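Local coordinates for protein nucleoporin NUP145N (Chaetomium thermophilum, PDB 5HB6) that probably serves as a structural component of the nuclear pore complex that docks transport factors, and is represented here by its autopeptidase domain, at residues 34-39 with 86-91; 116-121 with 128-133; 4-9 with 25-30; 66-71 with 79-84. The protein carries 1 engineered substitution. One frame throughout, in Å; residues are numbered along the deposited sequence.

How the contacts relate
Contacts 1, 2 and 3 all lie in the six-stranded antiparallel sheet of the autopeptidase domain, whose strand order is 4-7, 28-31, 35-39, 85-89, 129-134, 119-124. Contact 1 joins the two central strands, while contacts 3 and 2 attach the outermost ones, their centres about 19 Å apart on opposite sides of the chain's centre. Direct backbone pairing links contact 1 to both: V37 N to V29 O, and I87 N to F132 O. Contact 4 joins the end of strand 64-67 to the loop before strand 85-89, nested in the chain between the strands of contact 1, its centre about 15 Å away. F39 and F27 touch L81, so this loop packs against the sheet of the same domain.

Contact 1 of 4, residues 34-39 with 86-91; sequences VGSVQF and LISLEH
L86 O is gripped twice: Q38 N donates to it at 2.9 Å, and water 2 donates at 2.8 Å. The same water also bonds to Q38 NE2, whose N-H it accepts, and to the hydroxyls S36 OG and S88 OG, so it ties four groups together on the face of the sheet that carries S36, Q38, L86 and S88. The two hydroxyls converge on this water from opposite strands through different first torsions, S36 OG lying between its own N and carbonyl carbon (chi1 60°) and S88 OG anti to the carbonyl carbon (chi1 -58°). Q38 and L86 run side by side in the same direction, NE2 of Q38 lying 3.5 Å from CD2 of L86. The backbones are nearly antiparallel, at 174°, with S36/S88 and Q38/L86 as hydrogen-bonded pairs; L86 N reaches Q38 O at 2.8 Å. V37/I87 falls between them as a non-hydrogen-bonded pair, and G35/L89 continues beyond S36/S88, where a side chain on G35 would clash with S88 O. At the far end E90 N donates to V34 O, which also accepts from water 1, itself a donor to E90 O. The extended E90 side chain runs alongside V34, CG 3.7 Å from V34 O and CD 4.1 Å from V34 N; an alanine here, keeping CB near V34 O, would probably open a gap where CG packs and leave V34 N without the nearby negative charge. V34 and G35 form a classic beta bulge against strand 28-31, V34 and V37 pack on L60 of strand 58-61, and strand 129-134 borders strand 85-89 through F132 and W130.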
loop_
_atom_site.group_PDB
_atom_site.type_symbol
_atom_site.label_atom_id
_atom_site.label_comp_id
_atom_site.label_asym_id
_atom_site.label_seq_id
_atom_site.Cartn_x
_atom_site.Cartn_y
_atom_site.Cartn_z
ATOM N N VAL A 34 3.642 -8.764 -5.281
ATOM C CA VAL A 34 2.661 -8.470 -4.242
ATOM C C VAL A 34 1.820 -7.253 -4.605
ATOM O O VAL A 34 0.599 -7.332 -4.669
ATOM C CB VAL A 34 3.298 -8.298 -2.848
ATOM C CG1 VAL A 34 2.232 -7.893 -1.810
ATOM C CG2 VAL A 34 4.056 -9.553 -2.444
ATOM N N GLY A 35 2.462 -6.106 -4.794
ATOM C CA GLY A 35 1.732 -4.880 -5.062
ATOM C C GLY A 35 2.432 -3.705 -4.428
ATOM O O GLY A 35 3.664 -3.708 -4.276
ATOM N N SER A 36 1.650 -2.679 -4.072
ATOM C CA SER A 36 2.231 -1.412 -3.670
ATOM C C SER A 36 1.296 -0.645 -2.761
ATOM O O SER A 36 0.076 -0.823 -2.784
ATOM C CB SER A 36 2.598 -0.546 -4.889
ATOM O OG SER A 36 1.427 -0.279 -5.637
ATOM N N VAL A 37 1.914 0.250 -1.984
ATOM C CA VAL A 37 1.220 1.243 -1.168
ATOM C C VAL A 37 1.762 2.610 -1.597
ATOM O O VAL A 37 2.968 2.868 -1.508
ATOM C CB VAL A 37 1.476 1.016 0.327
ATOM C CG1 VAL A 37 0.745 2.042 1.161
ATOM C CG2 VAL A 37 1.106 -0.390 0.731
ATOM N N GLN A 38 0.873 3.447 -2.108
ATOM C CA GLN A 38 1.193 4.794 -2.571
ATOM C C GLN A 38 0.565 5.768 -1.591
ATOM O O GLN A 38 -0.659 5.876 -1.522
ATOM C CB GLN A 38 0.637 5.056 -3.970
ATOM C CG GLN A 38 1.256 4.216 -5.069
ATOM C CD GLN A 38 0.564 4.407 -6.412
ATOM O OE1 GLN A 38 0.832 5.379 -7.104
ATOM N NE2 GLN A 38 -0.354 3.503 -6.770
ATOM N N PHE A 39 1.394 6.488 -0.842
ATOM C CA PHE A 39 0.861 7.448 0.116
ATOM C C PHE A 39 0.334 8.672 -0.625
ATOM O O PHE A 39 1.004 9.209 -1.520
ATOM C CB PHE A 39 1.903 7.757 1.194
ATOM C CG PHE A 39 2.285 6.522 1.975
ATOM C CD1 PHE A 39 1.501 6.097 3.038
ATOM C CD2 PHE A 39 3.353 5.734 1.591
ATOM C CE1 PHE A 39 1.808 4.942 3.730
ATOM C CE2 PHE A 39 3.654 4.559 2.259
ATOM C CZ PHE A 39 2.877 4.160 3.334
ATOM N N LEU A 86 -3.167 4.639 -1.284
ATOM C CA LEU A 86 -3.751 3.830 -2.336
ATOM C C LEU A 86 -2.990 2.520 -2.374
ATOM O O LEU A 86 -1.783 2.502 -2.664
ATOM C CB LEU A 86 -3.667 4.569 -3.671
ATOM C CG LEU A 86 -4.026 3.755 -4.928
ATOM C CD1 LEU A 86 -5.473 3.435 -4.973
ATOM C CD2 LEU A 86 -3.671 4.540 -6.202
ATOM N N ILE A 87 -3.702 1.419 -2.152
ATOM C CA ILE A 87 -3.093 0.094 -2.037
ATOM C C ILE A 87 -3.512 -0.700 -3.256
ATOM O O ILE A 87 -4.694 -0.720 -3.605
ATOM C CB ILE A 87 -3.552 -0.591 -0.741
ATOM C CG1 ILE A 87 -3.092 0.241 0.456
ATOM C CG2 ILE A 87 -3.042 -2.006 -0.668
ATOM C CD1 ILE A 87 -3.654 -0.243 1.748
ATOM N N SER A 88 -2.560 -1.366 -3.893
ATOM C CA SER A 88 -2.852 -2.164 -5.078
ATOM C C SER A 88 -2.287 -3.546 -4.834
ATOM O O SER A 88 -1.083 -3.676 -4.609
ATOM C CB SER A 88 -2.215 -1.515 -6.326
ATOM O OG SER A 88 -2.685 -0.189 -6.493
ATOM N N LEU A 89 -3.143 -4.553 -4.891
ATOM C CA LEU A 89 -2.764 -5.920 -4.538
ATOM C C LEU A 89 -3.032 -6.890 -5.673
ATOM O O LEU A 89 -4.177 -7.071 -6.113
ATOM C CB LEU A 89 -3.506 -6.399 -3.304
ATOM C CG LEU A 89 -3.147 -5.676 -2.017
ATOM C CD1 LEU A 89 -4.071 -6.048 -0.885
ATOM C CD2 LEU A 89 -1.710 -5.922 -1.612
ATOM N N GLU A 90 -1.966 -7.551 -6.120
ATOM C CA GLU A 90 -2.065 -8.681 -7.030
ATOM C C GLU A 90 -2.799 -9.855 -6.371
ATOM O O GLU A 90 -3.022 -9.893 -5.155
ATOM C CB GLU A 90 -0.666 -9.156 -7.459
ATOM C CG GLU A 90 0.096 -8.091 -8.242
ATOM C CD GLU A 90 1.465 -8.536 -8.710
ATOM O OE1 GLU A 90 1.700 -9.752 -8.790
ATOM O OE2 GLU A 90 2.293 -7.661 -8.987
ATOM N N HIS A 91 -3.219 -10.798 -7.211
ATOM C CA HIS A 91 -3.750 -12.082 -6.748
ATOM C C HIS A 91 -5.122 -11.947 -6.095
ATOM O O HIS A 91 -5.482 -12.740 -5.226
ATOM C CB HIS A 91 -2.781 -12.824 -5.816
ATOM C CG HIS A 91 -1.357 -12.699 -6.229
ATOM N ND1 HIS A 91 -0.893 -13.128 -7.449
ATOM C CD2 HIS A 91 -0.306 -12.136 -5.603
ATOM C CE1 HIS A 91 0.390 -12.839 -7.558
ATOM N NE2 HIS A 91 0.781 -12.251 -6.442
HETATM O O HOH W 1 -0.934 -9.374 -3.464
HETATM O O HOH W 2 -0.790 1.373 -5.014
#

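Contact 2 of 4, residues 116-121 with 128-133; sequences PDTTFE and GVWAFS
T119 and S133 form an antiparallel hydrogen-bonded pair, S133 N donating to T119 O at 2.8 Å and T119 N to S133 O, while F120 and F132 face each other as the non-hydrogen-bonded pair; the short strand axes run at 133°, well away from strict antiparallel. E121 N extends the pairing to A131 O. On the T119/S133 face, S133 OG donates to E121 OE2 at 2.7 Å, approaching the anti side of that oxygen 24° out of the carboxylate plane. The E121 chain bends at chi2, which turns CD toward S133. Its CG lies 3.7 Å from the CA of F132. S133 OG is also bonded to K40 NZ, so an alanine here would probably leave both the E121 carboxylate and the K40 ammonium without this shared partner. Beside the F120/F132 pair, T118 of the preceding loop crosses the F132 ring obliquely, its CG2 3.6 Å from CD2 of the ring. F132 in turn lays CD1 over the centre of the W130 ring, 3.4 Å above its plane. F120 meets W130 rim to rim: CD1 of F120 is 3.9 Å from W130 NE1, with the planes at 28°. Water 3 accepts from W130 NE1 and donates to T118 OG1, which is also bonded to I115 O. F120 and W130 both rest on L112 of helix 102-113. This is a two-stranded beta hairpin at one border of the domain's sheet, and its strand 129-134 leads into the H136-F137 dipeptide after which autopeptidases of the Nup98 type cleave themselves.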
loop_
_atom_site.group_PDB
_atom_site.type_symbol
_atom_site.label_atom_id
_atom_site.label_comp_id
_atom_site.label_asym_id
_atom_site.label_seq_id
_atom_site.Cartn_x
_atom_site.Cartn_y
_atom_site.Cartn_z
ATOM N N PRO A 116 -15.270 -3.720 3.927
ATOM C CA PRO A 116 -15.252 -2.656 4.935
ATOM C C PRO A 116 -13.902 -1.972 5.050
ATOM O O PRO A 116 -12.846 -2.584 4.883
ATOM C CB PRO A 116 -15.604 -3.398 6.234
ATOM C CG PRO A 116 -16.376 -4.568 5.794
ATOM C CD PRO A 116 -15.777 -4.985 4.485
ATOM N N ASP A 117 -13.959 -0.679 5.353
ATOM C CA ASP A 117 -12.779 0.119 5.649
ATOM C C ASP A 117 -11.864 0.243 4.442
ATOM O O ASP A 117 -10.659 0.426 4.587
ATOM C CB ASP A 117 -12.029 -0.400 6.882
ATOM C CG ASP A 117 -12.865 -0.318 8.150
ATOM O OD1 ASP A 117 -13.597 0.684 8.327
ATOM O OD2 ASP A 117 -12.794 -1.259 8.968
ATOM N N THR A 118 -12.435 0.133 3.250
ATOM C CA THR A 118 -11.715 0.410 2.015
ATOM C C THR A 118 -12.615 1.243 1.117
ATOM O O THR A 118 -13.846 1.176 1.215
ATOM C CB THR A 118 -11.313 -0.872 1.237
ATOM O OG1 THR A 118 -12.467 -1.477 0.629
ATOM C CG2 THR A 118 -10.599 -1.870 2.121
ATOM N N THR A 119 -11.996 2.012 0.224
ATOM C CA THR A 119 -12.722 2.732 -0.817
ATOM C C THR A 119 -12.233 2.201 -2.157
ATOM O O THR A 119 -11.083 2.426 -2.542
ATOM C CB THR A 119 -12.471 4.229 -0.702
ATOM O OG1 THR A 119 -12.916 4.698 0.579
ATOM C CG2 THR A 119 -13.221 4.965 -1.778
ATOM N N PHE A 120 -13.084 1.455 -2.846
ATOM C CA PHE A 120 -12.689 0.796 -4.076
ATOM C C PHE A 120 -12.181 1.801 -5.083
ATOM O O PHE A 120 -12.805 2.836 -5.301
ATOM C CB PHE A 120 -13.920 0.085 -4.641
ATOM C CG PHE A 120 -13.681 -0.651 -5.920
ATOM C CD1 PHE A 120 -13.262 -1.972 -5.904
ATOM C CD2 PHE A 120 -13.953 -0.055 -7.141
ATOM C CE1 PHE A 120 -13.082 -2.656 -7.075
ATOM C CE2 PHE A 120 -13.782 -0.735 -8.308
ATOM C CZ PHE A 120 -13.357 -2.042 -8.283
ATOM N N GLU A 121 -11.070 1.476 -5.724
ATOM C CA GLU A 121 -10.533 2.244 -6.837
ATOM C C GLU A 121 -10.685 1.500 -8.146
ATOM O O GLU A 121 -11.220 2.036 -9.110
ATOM C CB GLU A 121 -9.063 2.568 -6.571
ATOM C CG GLU A 121 -8.896 3.486 -5.367
ATOM C CD GLU A 121 -8.849 4.956 -5.712
ATOM O OE1 GLU A 121 -8.897 5.303 -6.909
ATOM O OE2 GLU A 121 -8.777 5.765 -4.769
ATOM N N GLY A 128 -5.764 -9.346 -12.249
ATOM C CA GLY A 128 -6.121 -9.738 -10.907
ATOM C C GLY A 128 -5.800 -8.718 -9.841
ATOM O O GLY A 128 -5.835 -9.045 -8.658
ATOM N N VAL A 129 -5.508 -7.480 -10.217
ATOM C CA VAL A 129 -5.119 -6.447 -9.265
ATOM C C VAL A 129 -6.367 -5.718 -8.779
ATOM O O VAL A 129 -7.135 -5.137 -9.569
ATOM C CB VAL A 129 -4.130 -5.454 -9.885
ATOM C CG1 VAL A 129 -3.858 -4.267 -8.945
ATOM C CG2 VAL A 129 -2.821 -6.149 -10.188
ATOM N N TRP A 130 -6.549 -5.696 -7.467
ATOM C CA TRP A 130 -7.534 -4.861 -6.786
ATOM C C TRP A 130 -6.823 -3.679 -6.157
ATOM O O TRP A 130 -5.871 -3.857 -5.398
ATOM C CB TRP A 130 -8.162 -5.719 -5.686
ATOM C CG TRP A 130 -9.051 -5.021 -4.671
ATOM C CD1 TRP A 130 -9.908 -3.945 -4.842
ATOM C CD2 TRP A 130 -9.157 -5.385 -3.306
ATOM N NE1 TRP A 130 -10.544 -3.673 -3.671
ATOM C CE2 TRP A 130 -10.098 -4.531 -2.706
ATOM C CE3 TRP A 130 -8.559 -6.387 -2.536
ATOM C CZ2 TRP A 130 -10.437 -4.617 -1.362
ATOM C CZ3 TRP A 130 -8.891 -6.490 -1.202
ATOM C CH2 TRP A 130 -9.810 -5.595 -0.620
ATOM N N ALA A 131 -7.312 -2.487 -6.469
ATOM C CA ALA A 131 -6.782 -1.259 -5.905
ATOM C C ALA A 131 -7.876 -0.577 -5.114
ATOM O O ALA A 131 -9.040 -0.553 -5.524
ATOM C CB ALA A 131 -6.246 -0.338 -6.982
ATOM N N PHE A 132 -7.485 -0.023 -3.976
ATOM C CA PHE A 132 -8.429 0.641 -3.097
ATOM C C PHE A 132 -7.680 1.652 -2.244
ATOM O O PHE A 132 -6.470 1.516 -2.015
ATOM C CB PHE A 132 -9.155 -0.375 -2.206
ATOM C CG PHE A 132 -8.225 -1.224 -1.366
ATOM C CD1 PHE A 132 -7.648 -2.378 -1.883
ATOM C CD2 PHE A 132 -7.922 -0.862 -0.069
ATOM C CE1 PHE A 132 -6.798 -3.152 -1.122
ATOM C CE2 PHE A 132 -7.052 -1.655 0.704
ATOM C CZ PHE A 132 -6.483 -2.774 0.165
ATOM N N SER A 133 -8.404 2.646 -1.749
ATOM C CA SER A 133 -7.826 3.622 -0.846
ATOM C C SER A 133 -8.239 3.318 0.590
ATOM O O SER A 133 -9.309 2.773 0.868
ATOM C CB SER A 133 -8.254 5.043 -1.211
ATOM O OG SER A 133 -7.586 5.520 -2.365
HETATM O O HOH W 3 -12.583 -1.979 -2.256
HETATM O O HOH W 4 -11.593 3.479 3.397
#

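Contact 3 of 4, residues 4-9 with 25-30; sequences YWMSPT and VGFTVG
W5 meets G30 through two torsions: chi1 (51°) sets CG between the backbone N and the carbonyl carbon, bringing it over toward G30, and chi2 (-91°) turns the indole plane so that one face lies over the G30 backbone. G30 CA sits 3.8 Å from the centroid of the six-membered ring and 26° off its normal, a CH-pi contact. A side chain on G30 would run into W5 CZ2, so the glycine lets the indole lie this close. Beside it T28 points the same way as W5, with CG2 3.6 Å from CH2. On the opposite face M6 approaches F27: SD lies in the plane of the phenyl ring at its edge, 5.2 Å from the centroid, a Met-aromatic contact. P8, after a cis peptide bond, brings CD to 4.1 Å from CD1 of the same ring. The backbones pair antiparallel, and four hydrogen bonds join W5 to G30 and S7 to T28, the shortest from T28 N to S7 O at 2.8 Å. Strand 4-7 is one of the two outermost strands of the sheet within this chain, and strand 28-31 pairs on its other side with strand 35-39. Y4 OH bonds to L60 N of strand 58-61, while P8 and F27 both touch I13 of helix 10-14.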
loop_
_atom_site.group_PDB
_atom_site.type_symbol
_atom_site.label_atom_id
_atom_site.label_comp_id
_atom_site.label_asym_id
_atom_site.label_seq_id
_atom_site.Cartn_x
_atom_site.Cartn_y
_atom_site.Cartn_z
ATOM N N TYR A 4 11.432 -5.973 -2.298
ATOM C CA TYR A 4 10.850 -4.695 -1.923
ATOM C C TYR A 4 11.587 -3.554 -2.610
ATOM O O TYR A 4 12.770 -3.659 -2.935
ATOM C CB TYR A 4 11.003 -4.469 -0.432
ATOM C CG TYR A 4 10.027 -5.107 0.526
ATOM C CD1 TYR A 4 8.880 -4.426 0.916
ATOM C CD2 TYR A 4 10.286 -6.354 1.117
ATOM C CE1 TYR A 4 8.024 -4.955 1.843
ATOM C CE2 TYR A 4 9.420 -6.889 2.052
ATOM C CZ TYR A 4 8.302 -6.179 2.417
ATOM O OH TYR A 4 7.414 -6.680 3.334
ATOM N N TRP A 5 10.875 -2.439 -2.796
ATOM C CA TRP A 5 11.483 -1.215 -3.307
ATOM C C TRP A 5 10.703 -0.034 -2.743
ATOM O O TRP A 5 9.569 -0.178 -2.271
ATOM C CB TRP A 5 11.504 -1.195 -4.841
ATOM C CG TRP A 5 10.165 -1.487 -5.426
ATOM C CD1 TRP A 5 9.661 -2.722 -5.773
ATOM C CD2 TRP A 5 9.132 -0.548 -5.685
ATOM N NE1 TRP A 5 8.390 -2.585 -6.247
ATOM C CE2 TRP A 5 8.046 -1.257 -6.231
ATOM C CE3 TRP A 5 9.037 0.835 -5.561
ATOM C CZ2 TRP A 5 6.854 -0.635 -6.611
ATOM C CZ3 TRP A 5 7.861 1.462 -5.947
ATOM C CH2 TRP A 5 6.774 0.728 -6.457
ATOM N N MET A 6 11.301 1.146 -2.815
ATOM C CA MET A 6 10.588 2.385 -2.515
ATOM C C MET A 6 10.916 3.439 -3.564
ATOM O O MET A 6 11.985 3.412 -4.176
ATOM C CB MET A 6 10.886 2.907 -1.096
ATOM C CG MET A 6 12.297 3.442 -0.873
ATOM S SD MET A 6 12.698 4.015 0.791
ATOM C CE MET A 6 13.011 2.451 1.608
ATOM N N SER A 7 9.997 4.381 -3.718
ATOM C CA SER A 7 10.164 5.503 -4.636
ATOM C C SER A 7 9.571 6.741 -3.980
ATOM O O SER A 7 8.458 6.679 -3.467
ATOM C CB SER A 7 9.415 5.213 -5.938
ATOM O OG SER A 7 9.617 6.254 -6.869
ATOM N N PRO A 8 10.281 7.860 -3.939
ATOM C CA PRO A 8 11.713 8.021 -4.206
ATOM C C PRO A 8 12.552 7.017 -3.423
ATOM O O PRO A 8 12.094 6.493 -2.395
ATOM C CB PRO A 8 12.002 9.449 -3.706
ATOM C CG PRO A 8 10.696 10.151 -3.744
ATOM C CD PRO A 8 9.691 9.082 -3.376
ATOM N N THR A 9 13.717 6.683 -3.959
ATOM C CA THR A 9 14.558 5.690 -3.322
ATOM C C THR A 9 15.066 6.213 -1.989
ATOM O O THR A 9 15.120 7.427 -1.745
ATOM C CB THR A 9 15.752 5.328 -4.205
ATOM O OG1 THR A 9 16.596 6.478 -4.360
ATOM C CG2 THR A 9 15.300 4.809 -5.555
ATOM N N VAL A 25 6.686 13.752 -1.394
ATOM C CA VAL A 25 5.499 13.595 -2.229
ATOM C C VAL A 25 5.668 12.359 -3.095
ATOM O O VAL A 25 6.758 12.094 -3.623
ATOM C CB VAL A 25 5.303 14.852 -3.101
ATOM C CG1 VAL A 25 4.168 14.672 -4.095
ATOM C CG2 VAL A 25 5.047 16.069 -2.221
ATOM N N GLY A 26 4.589 11.605 -3.254
ATOM C CA GLY A 26 4.614 10.440 -4.113
ATOM C C GLY A 26 5.299 9.237 -3.521
ATOM O O GLY A 26 5.724 8.348 -4.271
ATOM N N PHE A 27 5.438 9.186 -2.197
ATOM C CA PHE A 27 6.164 8.088 -1.573
ATOM C C PHE A 27 5.399 6.788 -1.790
ATOM O O PHE A 27 4.211 6.705 -1.496
ATOM C CB PHE A 27 6.402 8.353 -0.087
ATOM C CG PHE A 27 7.310 7.356 0.558
ATOM C CD1 PHE A 27 8.587 7.136 0.063
ATOM C CD2 PHE A 27 6.893 6.615 1.652
ATOM C CE1 PHE A 27 9.417 6.215 0.658
ATOM C CE2 PHE A 27 7.743 5.712 2.254
ATOM C CZ PHE A 27 8.982 5.496 1.741
ATOM N N THR A 28 6.113 5.774 -2.267
ATOM C CA THR A 28 5.521 4.507 -2.673
ATOM C C THR A 28 6.435 3.406 -2.172
ATOM O O THR A 28 7.644 3.485 -2.380
ATOM C CB THR A 28 5.422 4.424 -4.202
ATOM O OG1 THR A 28 4.636 5.521 -4.675
ATOM C CG2 THR A 28 4.763 3.150 -4.664
ATOM N N VAL A 29 5.866 2.401 -1.508
ATOM C CA VAL A 29 6.575 1.194 -1.115
ATOM C C VAL A 29 5.916 0.040 -1.823
ATOM O O VAL A 29 4.694 -0.109 -1.758
ATOM C CB VAL A 29 6.561 0.992 0.409
ATOM C CG1 VAL A 29 7.245 -0.347 0.790
ATOM C CG2 VAL A 29 7.268 2.149 1.095
ATOM N N GLY A 30 6.717 -0.746 -2.545
ATOM C CA GLY A 30 6.181 -1.864 -3.289
ATOM C C GLY A 30 6.982 -3.128 -3.047
ATOM O O GLY A 30 8.067 -3.103 -2.453
#

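Contact 4 of 4, residues 66-71 with 79-84; sequences TVYPNA and KGLNVP
V67, the last residue of strand 64-67, directs its side chain at L81 and crosses it at about a right angle, CG1 being 4.0 Å from L81 CB. Its other neighbours include F137, and its carbonyl accepts from K74 NZ. Y68 follows with a positive phi of 66°, and its CG, anti to the carbonyl carbon (chi1 -64°), starts the phenol on its way across to the turn at 79-82. There L81 N donates to Y68 OH at 2.9 Å, with an N-H...O angle of 179°. L81 N and N82 N both lie in the plane of the ring, at its edge, and CE2 is 3.7 Å from N82 N. The backbone that donates this N-H is a type II' beta turn from K79 to N82, closed by a bond from N82 N to K79 O, and N82 is itself the centre of an inverse gamma turn. At the second position of the beta turn G80 has its CA 3.6 Å from Y68 OH, and a side chain there would clash with the hydroxyl. L81 CB also packs 3.9 Å from Y68 CE2. N82 is held from outside, OD1 accepting from F137 N and ND2 donating to P75 O.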
loop_
_atom_site.group_PDB
_atom_site.type_symbol
_atom_site.label_atom_id
_atom_site.label_comp_id
_atom_site.label_asym_id
_atom_site.label_seq_id
_atom_site.Cartn_x
_atom_site.Cartn_y
_atom_site.Cartn_z
ATOM N N THR A 66 0.360 -4.161 5.333
ATOM C CA THR A 66 0.325 -3.764 6.734
ATOM C C THR A 66 1.308 -2.619 6.919
ATOM O O THR A 66 2.429 -2.656 6.397
ATOM C CB THR A 66 0.744 -4.946 7.678
ATOM O OG1 THR A 66 -0.099 -6.084 7.492
ATOM C CG2 THR A 66 0.686 -4.538 9.169
ATOM N N VAL A 67 0.882 -1.593 7.640
ATOM C CA VAL A 67 1.756 -0.483 7.993
ATOM C C VAL A 67 1.688 -0.305 9.505
ATOM O O VAL A 67 0.599 -0.115 10.050
ATOM C CB VAL A 67 1.340 0.807 7.258
ATOM C CG1 VAL A 67 2.286 1.957 7.588
ATOM C CG2 VAL A 67 1.316 0.565 5.768
ATOM N N TYR A 68 2.863 -0.339 10.174
ATOM C CA TYR A 68 3.018 -0.276 11.629
ATOM C C TYR A 68 2.421 -1.505 12.300
ATOM O O TYR A 68 1.335 -1.428 12.886
ATOM C CB TYR A 68 2.404 0.998 12.219
ATOM C CG TYR A 68 3.079 2.279 11.766
ATOM C CD1 TYR A 68 4.394 2.541 12.089
ATOM C CD2 TYR A 68 2.393 3.210 11.007
ATOM C CE1 TYR A 68 5.010 3.697 11.680
ATOM C CE2 TYR A 68 2.999 4.364 10.582
ATOM C CZ TYR A 68 4.308 4.610 10.906
ATOM O OH TYR A 68 4.904 5.790 10.490
ATOM N N PRO A 69 3.128 -2.640 12.282
ATOM C CA PRO A 69 2.583 -3.870 12.872
ATOM C C PRO A 69 2.609 -3.899 14.395
ATOM O O PRO A 69 1.926 -4.747 14.979
ATOM C CB PRO A 69 3.505 -4.961 12.298
ATOM C CG PRO A 69 4.812 -4.263 12.149
ATOM C CD PRO A 69 4.452 -2.869 11.676
ATOM N N ASN A 70 3.361 -3.014 15.053
ATOM C CA ASN A 70 3.464 -2.999 16.506
ATOM C C ASN A 70 2.533 -1.919 17.028
ATOM O O ASN A 70 2.797 -0.724 16.853
ATOM C CB ASN A 70 4.905 -2.748 16.944
ATOM C CG ASN A 70 5.075 -2.761 18.457
ATOM O OD1 ASN A 70 4.106 -2.899 19.201
ATOM N ND2 ASN A 70 6.312 -2.633 18.917
ATOM N N ALA A 71 1.470 -2.343 17.706
ATOM C CA ALA A 71 0.442 -1.402 18.129
ATOM C C ALA A 71 0.965 -0.392 19.145
ATOM O O ALA A 71 0.420 0.712 19.251
ATOM C CB ALA A 71 -0.758 -2.168 18.683
ATOM N N LYS A 79 0.173 11.345 11.107
ATOM C CA LYS A 79 1.603 11.427 11.355
ATOM C C LYS A 79 2.304 10.211 10.763
ATOM O O LYS A 79 1.710 9.136 10.614
ATOM C CB LYS A 79 1.907 11.484 12.856
ATOM C CG LYS A 79 1.355 12.718 13.570
ATOM C CD LYS A 79 2.145 13.972 13.239
ATOM C CE LYS A 79 1.660 15.166 14.046
ATOM N NZ LYS A 79 1.760 14.951 15.525
ATOM N N GLY A 80 3.574 10.397 10.424
ATOM C CA GLY A 80 4.357 9.323 9.846
ATOM C C GLY A 80 3.696 8.802 8.588
ATOM O O GLY A 80 3.239 9.569 7.734
ATOM N N LEU A 81 3.643 7.480 8.462
ATOM C CA LEU A 81 2.975 6.822 7.352
ATOM C C LEU A 81 1.518 6.461 7.649
ATOM O O LEU A 81 0.886 5.777 6.838
ATOM C CB LEU A 81 3.767 5.587 6.933
ATOM C CG LEU A 81 5.176 5.868 6.443
ATOM C CD1 LEU A 81 5.841 4.603 6.021
ATOM C CD2 LEU A 81 5.165 6.860 5.294
ATOM N N ASN A 82 0.966 6.916 8.778
ATOM C CA ASN A 82 -0.416 6.605 9.150
ATOM C C ASN A 82 -1.343 7.649 8.534
ATOM O O ASN A 82 -1.980 8.461 9.205
ATOM C CB ASN A 82 -0.554 6.539 10.669
ATOM C CG ASN A 82 -1.857 5.882 11.106
ATOM O OD1 ASN A 82 -2.595 5.337 10.279
ATOM N ND2 ASN A 82 -2.135 5.912 12.418
ATOM N N VAL A 83 -1.400 7.604 7.207
ATOM C CA VAL A 83 -2.010 8.658 6.405
ATOM C C VAL A 83 -2.761 8.010 5.249
ATOM O O VAL A 83 -2.602 6.808 4.980
ATOM C CB VAL A 83 -0.953 9.645 5.875
ATOM C CG1 VAL A 83 -0.180 10.299 7.022
ATOM C CG2 VAL A 83 0.013 8.951 4.905
ATOM N N PRO A 84 -3.542 8.780 4.500
ATOM C CA PRO A 84 -4.258 8.202 3.357
ATOM C C PRO A 84 -3.313 7.550 2.338
ATOM O O PRO A 84 -2.227 8.064 2.039
ATOM C CB PRO A 84 -4.995 9.414 2.771
ATOM C CG PRO A 84 -5.234 10.291 3.947
ATOM C CD PRO A 84 -3.988 10.159 4.769
#